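Local coordinates for protein agmatinase (Burkholderia thailandensis, PDB 4DZ4) that probably hydrolyses agmatine to putrescine and urea at a centre of two manganese ions in each subunit, at residues B[54-59]-B[136-141]; B[162-167]-B[201-206]; B[245-250]-B[289-294]. All coordinates share one frame; numbering follows the deposited sequence.

Contact 1. Residues B[54-59]-B[136-141]; sequences VPLDLA and GGDHYI. With MN (manganese (II) ion), chain P.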
loop_
_atom_site.group_PDB
_atom_site.type_symbol
_atom_site.label_atom_id
_atom_site.label_comp_id
_atom_site.label_asym_id
_atom_site.label_seq_id
_atom_site.Cartn_x
_atom_site.Cartn_y
_atom_site.Cartn_z
ATOM N N VAL B 54 -5.112 -1.476 -25.520
ATOM C CA VAL B 54 -3.849 -1.054 -26.149
ATOM C C VAL B 54 -2.911 -0.703 -24.998
ATOM O O VAL B 54 -3.050 0.360 -24.400
ATOM C CB VAL B 54 -4.000 0.169 -27.113
ATOM C CG1 VAL B 54 -2.652 0.476 -27.749
ATOM C CG2 VAL B 54 -5.009 -0.124 -28.231
ATOM N N PRO B 55 -1.984 -1.615 -24.651
ATOM C CA PRO B 55 -1.248 -1.503 -23.366
ATOM C C PRO B 55 0.035 -0.683 -23.516
ATOM O O PRO B 55 1.149 -1.188 -23.326
ATOM C CB PRO B 55 -0.916 -2.962 -23.044
ATOM C CG PRO B 55 -0.739 -3.588 -24.400
ATOM C CD PRO B 55 -1.849 -2.969 -25.239
ATOM N N LEU B 56 -0.141 0.588 -23.837
ATOM C CA LEU B 56 0.992 1.487 -24.121
ATOM C C LEU B 56 1.242 2.440 -22.964
ATOM O O LEU B 56 0.293 3.055 -22.452
ATOM C CB LEU B 56 0.648 2.321 -25.345
ATOM C CG LEU B 56 1.688 3.339 -25.817
ATOM C CD1 LEU B 56 2.973 2.653 -26.330
ATOM C CD2 LEU B 56 1.120 4.261 -26.906
ATOM N N ASP B 57 2.494 2.629 -22.558
ATOM C CA ASP B 57 2.790 3.800 -21.706
ATOM C C ASP B 57 4.104 4.483 -22.089
ATOM O O ASP B 57 4.639 5.307 -21.346
ATOM C CB ASP B 57 2.710 3.512 -20.181
ATOM C CG ASP B 57 3.711 2.465 -19.718
ATOM O OD1 ASP B 57 4.605 2.118 -20.489
ATOM O OD2 ASP B 57 3.556 1.995 -18.571
ATOM N N LEU B 58 4.586 4.179 -23.287
ATOM C CA LEU B 58 5.841 4.784 -23.774
ATOM C C LEU B 58 5.731 6.275 -24.072
ATOM O O LEU B 58 6.735 6.973 -24.168
ATOM C CB LEU B 58 6.361 4.030 -25.025
ATOM C CG LEU B 58 6.543 2.525 -24.823
ATOM C CD1 LEU B 58 6.970 1.854 -26.123
ATOM C CD2 LEU B 58 7.579 2.239 -23.726
ATOM N N ALA B 59 4.506 6.779 -24.226
ATOM C CA ALA B 59 4.312 8.187 -24.619
ATOM C C ALA B 59 4.075 9.083 -23.392
ATOM O O ALA B 59 3.894 10.296 -23.522
ATOM C CB ALA B 59 3.141 8.314 -25.592
ATOM N N GLY B 136 -7.163 1.934 -22.630
ATOM C CA GLY B 136 -5.757 2.263 -22.603
ATOM C C GLY B 136 -5.074 1.751 -21.320
ATOM O O GLY B 136 -5.723 1.222 -20.436
ATOM N N GLY B 137 -3.759 1.945 -21.171
ATOM C CA GLY B 137 -2.915 2.595 -22.170
ATOM C C GLY B 137 -2.951 4.115 -22.024
ATOM O O GLY B 137 -3.948 4.718 -21.581
ATOM N N ASP B 138 -1.850 4.737 -22.412
ATOM C CA ASP B 138 -1.766 6.198 -22.326
ATOM C C ASP B 138 -2.518 6.884 -23.468
ATOM O O ASP B 138 -2.955 6.236 -24.434
ATOM C CB ASP B 138 -0.308 6.678 -22.131
ATOM C CG ASP B 138 0.536 6.630 -23.432
ATOM O OD1 ASP B 138 0.046 7.082 -24.499
ATOM O OD2 ASP B 138 1.724 6.199 -23.356
ATOM N N HIS B 139 -2.737 8.182 -23.321
ATOM C CA HIS B 139 -3.632 8.891 -24.251
ATOM C C HIS B 139 -3.158 8.945 -25.683
ATOM O O HIS B 139 -3.954 9.214 -26.597
ATOM C CB HIS B 139 -3.933 10.301 -23.733
ATOM C CG HIS B 139 -5.382 10.719 -23.942
ATOM N ND1 HIS B 139 -5.980 11.665 -23.188
ATOM C CD2 HIS B 139 -6.338 10.273 -24.849
ATOM C CE1 HIS B 139 -7.253 11.806 -23.579
ATOM N NE2 HIS B 139 -7.482 10.953 -24.601
ATOM N N TYR B 140 -1.862 8.712 -25.910
ATOM C CA TYR B 140 -1.355 8.737 -27.284
ATOM C C TYR B 140 -2.175 7.799 -28.181
ATOM O O TYR B 140 -2.363 8.082 -29.378
ATOM C CB TYR B 140 0.124 8.343 -27.346
ATOM C CG TYR B 140 0.602 8.278 -28.781
ATOM C CD1 TYR B 140 1.019 9.426 -29.441
ATOM C CD2 TYR B 140 0.583 7.062 -29.487
ATOM C CE1 TYR B 140 1.426 9.376 -30.773
ATOM C CE2 TYR B 140 0.975 6.999 -30.818
ATOM C CZ TYR B 140 1.412 8.163 -31.444
ATOM O OH TYR B 140 1.814 8.124 -32.769
ATOM N N ILE B 141 -2.664 6.690 -27.614
ATOM C CA ILE B 141 -3.366 5.688 -28.462
ATOM C C ILE B 141 -4.531 6.287 -29.250
ATOM O O ILE B 141 -4.882 5.794 -30.336
ATOM C CB ILE B 141 -3.834 4.440 -27.662
ATOM C CG1 ILE B 141 -5.044 4.762 -26.749
ATOM C CG2 ILE B 141 -2.638 3.818 -26.900
ATOM C CD1 ILE B 141 -5.675 3.539 -26.072
HETATM MN MN MN P . -4.883 13.081 -21.932
HETATM O O HOH W 1 -3.767 13.940 -20.588
#

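Contact 2. Residues B[162-167]-B[201-206]; sequences FDAHCD and GIRTWN. With MN (manganese (II) ion), chain Q; MN (manganese (II) ion), chain P; EDO (1,2-ethanediol), chain R.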
loop_
_atom_site.group_PDB
_atom_site.type_symbol
_atom_site.label_atom_id
_atom_site.label_comp_id
_atom_site.label_asym_id
_atom_site.label_seq_id
_atom_site.Cartn_x
_atom_site.Cartn_y
_atom_site.Cartn_z
ATOM N N PHE B 162 -12.767 14.040 -22.302
ATOM C CA PHE B 162 -12.802 14.267 -20.853
ATOM C C PHE B 162 -11.360 14.144 -20.349
ATOM O O PHE B 162 -10.722 13.109 -20.584
ATOM C CB PHE B 162 -13.669 13.213 -20.166
ATOM C CG PHE B 162 -15.134 13.330 -20.456
ATOM C CD1 PHE B 162 -15.998 13.948 -19.543
ATOM C CD2 PHE B 162 -15.668 12.787 -21.626
ATOM C CE1 PHE B 162 -17.368 14.065 -19.796
ATOM C CE2 PHE B 162 -17.048 12.867 -21.877
ATOM C CZ PHE B 162 -17.894 13.500 -20.967
ATOM N N ASP B 163 -10.838 15.159 -19.652
ATOM C CA ASP B 163 -9.405 15.172 -19.329
ATOM C C ASP B 163 -9.103 16.367 -18.468
ATOM O O ASP B 163 -9.716 17.428 -18.649
ATOM C CB ASP B 163 -8.594 15.309 -20.635
ATOM C CG ASP B 163 -7.204 14.685 -20.569
ATOM O OD1 ASP B 163 -6.470 14.890 -19.579
ATOM O OD2 ASP B 163 -6.815 14.059 -21.580
ATOM N N ALA B 164 -8.130 16.224 -17.580
ATOM C CA ALA B 164 -7.528 17.407 -16.951
ATOM C C ALA B 164 -6.662 18.201 -17.943
ATOM O O ALA B 164 -6.348 19.369 -17.680
ATOM C CB ALA B 164 -6.668 16.988 -15.749
ATOM N N HIS B 165 -6.263 17.554 -19.051
ATOM C CA HIS B 165 -5.272 18.068 -20.016
ATOM C C HIS B 165 -5.846 18.152 -21.432
ATOM O O HIS B 165 -6.502 17.245 -21.907
ATOM C CB HIS B 165 -4.049 17.143 -20.084
ATOM C CG HIS B 165 -3.445 16.841 -18.740
ATOM N ND1 HIS B 165 -3.793 15.750 -18.008
ATOM C CD2 HIS B 165 -2.491 17.527 -18.003
ATOM C CE1 HIS B 165 -3.093 15.761 -16.844
ATOM N NE2 HIS B 165 -2.290 16.837 -16.856
ATOM N N CYS B 166 -5.524 19.232 -22.121
ATOM C CA CYS B 166 -6.015 19.437 -23.492
ATOM C C CYS B 166 -5.311 18.558 -24.518
ATOM O O CYS B 166 -5.877 18.253 -25.591
ATOM C CB CYS B 166 -5.866 20.904 -23.879
ATOM S SG CYS B 166 -4.158 21.491 -23.906
ATOM N N ASP B 167 -4.083 18.144 -24.195
ATOM C CA ASP B 167 -3.251 17.331 -25.101
ATOM C C ASP B 167 -3.096 17.948 -26.492
ATOM O O ASP B 167 -2.903 17.236 -27.492
ATOM C CB ASP B 167 -3.766 15.885 -25.139
ATOM C CG ASP B 167 -3.765 15.241 -23.735
ATOM O OD1 ASP B 167 -2.974 15.720 -22.874
ATOM O OD2 ASP B 167 -4.531 14.288 -23.496
ATOM N N GLY B 201 -13.542 19.129 -18.135
ATOM C CA GLY B 201 -12.775 18.871 -16.912
ATOM C C GLY B 201 -11.362 19.463 -16.945
ATOM O O GLY B 201 -10.575 19.290 -15.999
ATOM N N ILE B 202 -11.052 20.172 -18.029
ATOM C CA ILE B 202 -9.740 20.825 -18.222
ATOM C C ILE B 202 -9.331 21.664 -17.018
ATOM O O ILE B 202 -10.127 22.413 -16.462
ATOM C CB ILE B 202 -9.698 21.688 -19.507
ATOM C CG1 ILE B 202 -9.956 20.818 -20.759
ATOM C CG2 ILE B 202 -8.356 22.454 -19.583
ATOM C CD1 ILE B 202 -8.856 19.773 -21.051
ATOM N N ARG B 203 -8.078 21.530 -16.609
ATOM C CA ARG B 203 -7.570 22.340 -15.505
ATOM C C ARG B 203 -6.051 22.466 -15.603
ATOM O O ARG B 203 -5.346 22.579 -14.578
ATOM C CB ARG B 203 -8.026 21.783 -14.153
ATOM C CG ARG B 203 -7.778 20.303 -13.933
ATOM C CD ARG B 203 -8.501 19.856 -12.663
ATOM N NE ARG B 203 -8.229 18.453 -12.281
ATOM C CZ ARG B 203 -8.795 17.361 -12.805
ATOM N NH1 ARG B 203 -8.481 16.165 -12.297
ATOM N NH2 ARG B 203 -9.682 17.430 -13.802
ATOM N N THR B 204 -5.562 22.542 -16.853
ATOM C CA THR B 204 -4.163 22.859 -17.115
ATOM C C THR B 204 -4.103 23.812 -18.296
ATOM O O THR B 204 -5.059 23.885 -19.091
ATOM C CB THR B 204 -3.297 21.618 -17.422
ATOM O OG1 THR B 204 -3.943 20.776 -18.384
ATOM C CG2 THR B 204 -3.030 20.822 -16.121
ATOM N N TRP B 205 -2.999 24.542 -18.379
ATOM C CA TRP B 205 -2.916 25.703 -19.263
ATOM C C TRP B 205 -2.249 25.429 -20.584
ATOM O O TRP B 205 -1.174 24.833 -20.627
ATOM C CB TRP B 205 -2.156 26.851 -18.582
ATOM C CG TRP B 205 -2.147 28.081 -19.456
ATOM C CD1 TRP B 205 -1.131 28.521 -20.291
ATOM C CD2 TRP B 205 -3.249 28.996 -19.674
ATOM N NE1 TRP B 205 -1.503 29.663 -20.956
ATOM C CE2 TRP B 205 -2.767 29.995 -20.640
ATOM C CE3 TRP B 205 -4.543 29.111 -19.152
ATOM C CZ2 TRP B 205 -3.563 31.051 -21.073
ATOM C CZ3 TRP B 205 -5.335 30.186 -19.601
ATOM C CH2 TRP B 205 -4.850 31.133 -20.525
ATOM N N ASN B 206 -2.856 25.945 -21.654
ATOM C CA ASN B 206 -2.212 25.985 -22.981
ATOM C C ASN B 206 -2.387 27.390 -23.540
ATOM O O ASN B 206 -3.469 27.977 -23.434
ATOM C CB ASN B 206 -2.897 24.957 -23.896
ATOM C CG ASN B 206 -2.180 24.735 -25.230
ATOM O OD1 ASN B 206 -1.270 25.465 -25.637
ATOM N ND2 ASN B 206 -2.642 23.710 -25.945
HETATM MN MN MN Q . -4.809 13.836 -18.798
HETATM MN MN MN P . -4.883 13.081 -21.932
HETATM C C1 EDO R . 1.999 27.143 -22.358
HETATM O O1 EDO R . 1.150 26.498 -23.353
HETATM C C2 EDO R . 2.498 26.199 -21.252
HETATM O O2 EDO R . 1.569 26.099 -20.148
HETATM O O HOH W 2 -4.912 21.607 -20.715
HETATM O O HOH W 1 -3.767 13.940 -20.588
#

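Contact 3. Residues B[245-250]-B[289-294]; sequences FDIDCL and VEVAPA. With MN (manganese (II) ion), chain Q; MN (manganese (II) ion), chain P.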
loop_
_atom_site.group_PDB
_atom_site.type_symbol
_atom_site.label_atom_id
_atom_site.label_comp_id
_atom_site.label_asym_id
_atom_site.label_seq_id
_atom_site.Cartn_x
_atom_site.Cartn_y
_atom_site.Cartn_z
ATOM N N PHE B 245 -12.086 9.299 -22.979
ATOM C CA PHE B 245 -12.161 9.587 -21.550
ATOM C C PHE B 245 -10.838 9.279 -20.866
ATOM O O PHE B 245 -10.507 8.105 -20.659
ATOM C CB PHE B 245 -13.298 8.797 -20.887
ATOM C CG PHE B 245 -13.728 9.368 -19.564
ATOM C CD1 PHE B 245 -12.890 9.275 -18.457
ATOM C CD2 PHE B 245 -14.971 10.030 -19.433
ATOM C CE1 PHE B 245 -13.246 9.827 -17.222
ATOM C CE2 PHE B 245 -15.355 10.551 -18.197
ATOM C CZ PHE B 245 -14.492 10.455 -17.086
ATOM N N ASP B 246 -10.104 10.324 -20.506
ATOM C CA ASP B 246 -8.861 10.178 -19.730
ATOM C C ASP B 246 -9.306 10.171 -18.265
ATOM O O ASP B 246 -9.909 11.121 -17.814
ATOM C CB ASP B 246 -7.913 11.336 -20.086
ATOM C CG ASP B 246 -6.568 11.329 -19.275
ATOM O OD1 ASP B 246 -6.476 10.646 -18.237
ATOM O OD2 ASP B 246 -5.626 12.047 -19.690
ATOM N N ILE B 247 -9.064 9.068 -17.553
ATOM C CA ILE B 247 -9.496 8.923 -16.162
ATOM C C ILE B 247 -9.006 10.066 -15.247
ATOM O O ILE B 247 -9.649 10.363 -14.231
ATOM C CB ILE B 247 -9.135 7.522 -15.612
ATOM C CG1 ILE B 247 -10.132 7.086 -14.489
ATOM C CG2 ILE B 247 -7.645 7.461 -15.189
ATOM C CD1 ILE B 247 -11.597 6.987 -14.888
ATOM N N ASP B 248 -7.928 10.748 -15.637
ATOM C CA ASP B 248 -7.448 11.903 -14.846
ATOM C C ASP B 248 -8.350 13.140 -14.949
ATOM O O ASP B 248 -8.108 14.149 -14.287
ATOM C CB ASP B 248 -5.954 12.212 -15.102
ATOM C CG ASP B 248 -5.672 12.969 -16.429
ATOM O OD1 ASP B 248 -4.496 12.866 -16.866
ATOM O OD2 ASP B 248 -6.557 13.619 -17.035
ATOM N N CYS B 249 -9.406 13.042 -15.766
ATOM C CA CYS B 249 -10.525 14.016 -15.686
ATOM C C CYS B 249 -11.054 14.036 -14.211
ATOM O O CYS B 249 -11.345 15.096 -13.649
ATOM C CB CYS B 249 -11.653 13.569 -16.623
ATOM S SG CYS B 249 -13.052 14.712 -16.586
ATOM N N LEU B 250 -11.121 12.857 -13.599
ATOM C CA LEU B 250 -11.605 12.741 -12.233
ATOM C C LEU B 250 -10.546 13.290 -11.277
ATOM O O LEU B 250 -9.342 13.194 -11.551
ATOM C CB LEU B 250 -11.903 11.264 -11.885
ATOM C CG LEU B 250 -12.894 10.595 -12.836
ATOM C CD1 LEU B 250 -13.190 9.159 -12.391
ATOM C CD2 LEU B 250 -14.190 11.390 -12.938
ATOM N N VAL B 289 -8.852 5.859 -21.061
ATOM C CA VAL B 289 -7.382 5.770 -21.039
ATOM C C VAL B 289 -6.783 6.240 -19.713
ATOM O O VAL B 289 -7.473 6.849 -18.880
ATOM C CB VAL B 289 -6.754 6.623 -22.157
ATOM C CG1 VAL B 289 -7.214 6.066 -23.527
ATOM C CG2 VAL B 289 -7.128 8.113 -22.023
ATOM N N GLU B 290 -5.494 5.903 -19.560
ATOM C CA GLU B 290 -4.567 6.428 -18.533
ATOM C C GLU B 290 -4.778 5.781 -17.156
ATOM O O GLU B 290 -4.232 6.273 -16.165
ATOM C CB GLU B 290 -4.599 7.965 -18.453
ATOM C CG GLU B 290 -4.079 8.689 -19.719
ATOM C CD GLU B 290 -2.543 8.741 -19.849
ATOM O OE1 GLU B 290 -1.792 8.262 -18.982
ATOM O OE2 GLU B 290 -2.066 9.274 -20.854
ATOM N N VAL B 291 -5.519 4.678 -17.080
ATOM C CA VAL B 291 -5.538 3.933 -15.798
ATOM C C VAL B 291 -4.141 3.292 -15.578
ATOM O O VAL B 291 -3.633 2.591 -16.470
ATOM C CB VAL B 291 -6.647 2.867 -15.789
ATOM C CG1 VAL B 291 -6.527 2.013 -14.524
ATOM C CG2 VAL B 291 -8.057 3.538 -15.866
ATOM N N ALA B 292 -3.528 3.559 -14.415
ATOM C CA ALA B 292 -2.190 3.047 -14.090
ATOM C C ALA B 292 -2.300 2.295 -12.755
ATOM O O ALA B 292 -2.286 2.917 -11.686
ATOM C CB ALA B 292 -1.188 4.210 -14.015
ATOM N N PRO B 293 -2.495 0.965 -12.804
ATOM C CA PRO B 293 -2.881 0.248 -11.574
ATOM C C PRO B 293 -1.808 0.270 -10.461
ATOM O O PRO B 293 -2.154 0.122 -9.264
ATOM C CB PRO B 293 -3.143 -1.186 -12.055
ATOM C CG PRO B 293 -2.502 -1.267 -13.410
ATOM C CD PRO B 293 -2.645 0.109 -14.004
ATOM N N ALA B 294 -0.547 0.446 -10.817
ATOM C CA ALA B 294 0.495 0.556 -9.766
ATOM C C ALA B 294 0.239 1.727 -8.832
ATOM O O ALA B 294 0.720 1.716 -7.715
ATOM C CB ALA B 294 1.876 0.690 -10.388
HETATM MN MN MN Q . -4.809 13.836 -18.798
HETATM MN MN MN P . -4.883 13.081 -21.932
HETATM O O HOH W 1 -3.767 13.940 -20.588
#

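Contact 1. Residues B[54-59]-B[136-141]
Leu56 O is gripped from the opposing segment by two donors, Asp138 N in a hydrogen bond of 2.7 Å and the CA-H of Gly137 in a weaker CH...O contact. The same Gly137 CA lies 3.2 Å from Val54 O, an approach that a beta carbon on this residue would block. A cis peptide bond precedes this glycine. Asp138 also answers with its carboxylate: CG sits between the backbone N and the carbonyl carbon (chi1 77°), which brings OD2 over to Ala59 N at 3.0 Å, on the syn side but 24° out of the carboxylate plane. OD1 takes the N-H of Tyr140 nearly along its own C-O bond, closing an Asx turn. With one oxygen bonded to each segment, the rotation of the buried carboxylate is fixed.

Both segments leave the C-terminal ends of neighbouring strands, 49-54 and 131-136, of the parallel sheet of the arginase fold, the edge that carries the metal centre. His139 points away from 54-59 and binds one manganese ion through ND1 at 2.2 Å; its NE2 is hydrogen-bonded to Thr244 and its backbone N to Glu290, so second-shell residues hold both the ring and the main chain.

Beside these polar bonds the packing is apolar. Val54 CG1 and Ile141 CG2 meet tip to tip at 3.4 Å, tighter than usual van der Waals contact. Leu56 passes Ile141 in the opposite direction, its CD2 3.8 Å from Ile141 CG2, and the same methyl reaches obliquely to Tyr140 CD2. The methyl of Ala59 lies 3.5 Å from Tyr140 CB. Asp57 turns its carboxylate away from this layer, to Arg67 and Gly65 of its own chain and to Ser64 of a neighbouring subunit.

Contact 2. Residues B[162-167]-B[201-206]
Ala164 and Ile202 are the closest backbone pair, CA to CA 4.3 Å, where the loop leaving strand 158-162 runs beside the corner at the end of strand 198-202. In the arginase fold this loop supplies metal ligands: Asp163 bridges the two manganese ions, OD1 to one and OD2 to the other, while His165 ND1 joins OD1's ion and Asp167 OD2 joins OD2's. An Asx turn, His165 N to Asp163 OD1 at 2.7 Å, steadies the bridging carboxylate.

Ala164 O takes two donors from opposite faces of its plane, Arg203 N at 3.0 Å and Thr204 OG1 at 2.9 Å, the backbone bond nearly straight (170°). The methyl of Ala164 sits 3.6 Å above the centre of the Arg203 guanidinium, whose edge gives NH2 to Gly201 O; outside, Arg203 bonds Val262 and Cys249. Ile202 CD1 pushes in to 3.4 Å from His165 C, and Thr204 crosses the His165 ring obliquely. A water accepts from Cys166 N and donates to both Thr204 O and Thr204 OG1. Farthest from the metals, Asn206, whose amide has its stronger polar partner in Asp208, also makes a weak hydrogen bond from ND2 to Cys166 SG at 3.4 Å.

Contact 3. Residues B[245-250]-B[289-294]
Phe245 O accepts the N-H of Val289 at 2.8 Å, the first of two bonds that set the strand ends 240-246 and 282-289 side by side in parallel. Asp246 is paired with Val289 in this bridge, and its CA is covered by Val289 CG2 at 3.5 Å. With CG anti to the backbone N (chi1 178°), the Asp246 carboxylate extends to the metals, and its two oxygens divide the work. OD2 bridges the manganese ions, 2.2 Å from the one that Asp248 also binds and a longer 2.6 Å from the one that His139 binds. OD1 instead takes the N-H of Asp248 at 3.0 Å from above the carboxylate plane, 42° out of it, in an Asx turn. On another side OD1 rests against the Glu290 side chain, CB lying 3.3 Å away, while Glu290 OE2 bonds His139 N and His179.

Ile247 gives the second bridge bond, its N reaching Val289 O along an almost perfectly straight line (177°). Its CG2 packs on Val291 CG2 at 4.0 Å, where helix 300-323 also covers both residues through Thr301 and Ala305. One short 3-10 turn, with Cys249 N bonded to Asp246 O, then brings Asp248 round to the metal side. Both its oxygens chelate a single manganese ion, OD1 at 2.2 Å and OD2 less closely, and OD2 is hydrogen-bonded to Ala164 N as well. A bridging aspartate followed two residues later by a chelating one, at the C-terminal end of a strand, fits the DxD pattern expected of the binuclear manganese site in the arginase family.

From the N terminus the contacts come in series, none nesting in or crossing another. Contact 1 closes a loop of 76 residues, contact 2 one of 33 and contact 3 one of 38. Each joins the ends of strands adjacent in the parallel sheet: 49-54 with 131-136, 158-162 with 198-202, and 240-246 with 282-289. Contact 3 stands between the others, since strand 282-289 borders 131-136 and strand 240-246 borders 158-162. Probable backbone hydrogen bonds mark these seams, Glu290 N to Gly137 O at 2.8 Å and Asp246 N to Phe162 O at 2.9 Å. The manganese ligands come from 136-141, 162-167 and 245-250, one segment of each contact; the partner segments supply none.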